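Nonribosomal peptide synthase (Streptomyces sp. MJ635-86F5, PDB 5JJP) probably activates an aliphatic beta-amino acid by ATP-dependent adenylation, as a member of the AMP-binding (ANL) family. Local coordinates at residues Asp96-Ala100 against Arg154-Lys158. Coordinates in Å, arbitrary orientation, origin at the centre of the assembly. Residue numbers count along the deposited sequence, not the author numbering.
Sequences DAVAA and RFGPK
Residues 96-100 are helical and belong to the first turns of helix 95-107, with A100 N donating to D96 O at 2.9 Å. Residues 154-156 are the end of strand 151-156; the chain then turns off through P157 and K158. The helix and strand axes approach to 8.5 Å, and their N-to-C directions differ by 124°. D96 and G156 have the closest CA atoms, 6.4 Å apart.

F155 is the main link. Its CA-to-CB bond points toward the helix, and with chi1 in the p well (64°) and chi2 of -89° the ring lies against the first turn. A100 CB sits almost exactly over one ring face, 4.1 Å from the centroid and 1° off the normal, in a CH-pi contact. A97 CB packs on F155 CZ at 4.1 Å. F155 CE2 is 3.6 Å from both D96 C and A97 N.

D96 also points toward the strand, with chi1 m. Its OD2 lies 3.6 Å from G156 C and 3.6 Å from P157 N, in van der Waals contact. D96 OD1 is hydrogen-bonded to Q68. No hydrogen bond crosses the interface.

This is helix-on-sheet packing in an alpha/beta layer of the adenylation domain. F155 also touches L89 and L136 on strands 87-90 and 134-138, while helix 62-77 packs beside D96 and A99 through Y72.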
ATOM      1  N   ASP A  96       1.820   7.449 -14.763  1.00 15.78           N
ATOM      2  CA  ASP A  96       0.578   8.229 -14.895  1.00 18.35           C
ATOM      3  C   ASP A  96      -0.535   7.815 -13.917  1.00 16.91           C
ATOM      4  O   ASP A  96      -1.285   8.685 -13.417  1.00 18.65           O
ATOM      5  CB  ASP A  96       0.055   8.162 -16.324  1.00 21.68           C
ATOM      6  CG  ASP A  96       0.830   9.090 -17.282  1.00 23.61           C
ATOM      7  OD1 ASP A  96       1.443  10.074 -16.774  1.00 25.63           O
ATOM      8  OD2 ASP A  96       0.803   8.866 -18.523  1.00 23.82           O
ATOM      9  N   ALA A  97      -0.615   6.541 -13.575  1.00 15.36           N
ATOM     10  CA  ALA A  97      -1.592   6.093 -12.578  1.00 15.89           C
ATOM     11  C   ALA A  97      -1.203   6.644 -11.198  1.00 16.09           C
ATOM     12  O   ALA A  97      -2.061   7.006 -10.378  1.00 13.87           O
ATOM     13  CB  ALA A  97      -1.639   4.576 -12.513  1.00 16.11           C
ATOM     14  N   VAL A  98       0.109   6.773 -10.976  1.00 16.05           N
ATOM     15  CA  VAL A  98       0.569   7.368  -9.705  1.00 16.52           C
ATOM     16  C   VAL A  98       0.190   8.855  -9.660  1.00 16.52           C
ATOM     17  O   VAL A  98      -0.353   9.344  -8.668  1.00 18.05           O
ATOM     18  CB  VAL A  98       2.089   7.162  -9.507  1.00 17.11           C
ATOM     19  CG1 VAL A  98       2.566   7.871  -8.242  1.00 17.79           C
ATOM     20  CG2 VAL A  98       2.442   5.679  -9.460  1.00 15.74           C
ATOM     21  N   ALA A  99       0.494   9.595 -10.734  1.00 16.01           N
ATOM     22  CA  ALA A  99       0.060  11.000 -10.814  1.00 13.89           C
ATOM     23  C   ALA A  99      -1.471  11.107 -10.546  1.00 13.11           C
ATOM     24  O   ALA A  99      -1.920  11.975  -9.811  1.00 13.73           O
ATOM     25  CB  ALA A  99       0.389  11.589 -12.155  1.00 13.02           C
ATOM     26  N   ALA A 100      -2.247  10.218 -11.142  1.00 13.08           N
ATOM     27  CA  ALA A 100      -3.729  10.200 -10.919  1.00 12.86           C
ATOM     28  C   ALA A 100      -4.137  10.011  -9.473  1.00 13.09           C
ATOM     29  O   ALA A 100      -5.026  10.765  -8.962  1.00 13.08           O
ATOM     30  CB  ALA A 100      -4.371   9.122 -11.721  1.00 12.56           C
ATOM     31  N   ARG A 154     -10.573   9.442 -18.878  1.00 20.78           N
ATOM     32  CA  ARG A 154      -9.325   8.755 -19.100  1.00 20.98           C
ATOM     33  C   ARG A 154      -8.238   9.668 -18.741  1.00 19.26           C
ATOM     34  O   ARG A 154      -8.355  10.897 -18.929  1.00 19.09           O
ATOM     35  CB  ARG A 154      -9.152   8.376 -20.544  1.00 23.61           C
ATOM     36  CG  ARG A 154     -10.089   7.295 -21.001  1.00 29.17           C
ATOM     37  CD  ARG A 154     -10.323   7.347 -22.501  1.00 34.87           C
ATOM     38  NE  ARG A 154     -11.370   6.378 -22.855  1.00 36.44           N
ATOM     39  CZ  ARG A 154     -11.155   5.080 -22.917  1.00 35.17           C
ATOM     40  NH1 ARG A 154      -9.952   4.593 -22.625  1.00 35.51           N
ATOM     41  NH2 ARG A 154     -12.145   4.269 -23.217  1.00 35.73           N
ATOM     42  N   PHE A 155      -7.136   9.093 -18.271  1.00 16.79           N
ATOM     43  CA  PHE A 155      -5.924   9.893 -18.048  1.00 15.86           C
ATOM     44  C   PHE A 155      -4.795   9.295 -18.856  1.00 15.92           C
ATOM     45  O   PHE A 155      -4.716   8.084 -19.018  1.00 17.01           O
ATOM     46  CB  PHE A 155      -5.577   9.960 -16.555  1.00 14.34           C
ATOM     47  CG  PHE A 155      -5.239   8.646 -15.963  1.00 13.24           C
ATOM     48  CD1 PHE A 155      -6.200   7.852 -15.432  1.00 12.44           C
ATOM     49  CD2 PHE A 155      -3.932   8.209 -15.945  1.00 13.18           C
ATOM     50  CE1 PHE A 155      -5.893   6.604 -14.907  1.00 12.47           C
ATOM     51  CE2 PHE A 155      -3.620   6.935 -15.463  1.00 13.48           C
ATOM     52  CZ  PHE A 155      -4.609   6.134 -14.942  1.00 12.73           C
ATOM     53  N   GLY A 156      -3.928  10.136 -19.381  1.00 17.52           N
ATOM     54  CA  GLY A 156      -2.733   9.645 -20.126  1.00 19.74           C
ATOM     55  C   GLY A 156      -1.723  10.770 -20.257  1.00 20.56           C
ATOM     56  O   GLY A 156      -1.839  11.789 -19.554  1.00 19.57           O
ATOM     57  N   PRO A 157      -0.779  10.634 -21.184  1.00 24.43           N
ATOM     58  CA  PRO A 157       0.344  11.608 -21.271  1.00 32.21           C
ATOM     59  C   PRO A 157      -0.120  13.042 -21.502  1.00 38.24           C
ATOM     60  O   PRO A 157       0.451  13.962 -20.899  1.00 43.97           O
ATOM     61  CB  PRO A 157       1.152  11.131 -22.502  1.00 33.09           C
ATOM     62  CG  PRO A 157       0.694   9.724 -22.776  1.00 30.74           C
ATOM     63  CD  PRO A 157      -0.689   9.571 -22.194  1.00 26.46           C
ATOM     64  N   LYS A 158      -1.165  13.223 -22.312  1.00 37.33           N
ATOM     65  CA  LYS A 158      -1.680  14.547 -22.614  1.00 43.23           C
ATOM     66  C   LYS A 158      -2.579  15.180 -21.530  1.00 42.24           C
ATOM     67  O   LYS A 158      -2.759  16.397 -21.527  1.00 43.56           O
ATOM     68  CB  LYS A 158      -2.440  14.531 -23.942  1.00 52.39           C
ATOM     69  CG  LYS A 158      -3.740  13.715 -23.972  1.00 56.20           C
ATOM     70  CD  LYS A 158      -4.908  14.243 -23.116  1.00 60.84           C
ATOM     71  CE  LYS A 158      -5.165  15.759 -23.122  1.00 61.94           C
ATOM     72  NZ  LYS A 158      -6.072  16.237 -24.207  1.00 63.23           N
TER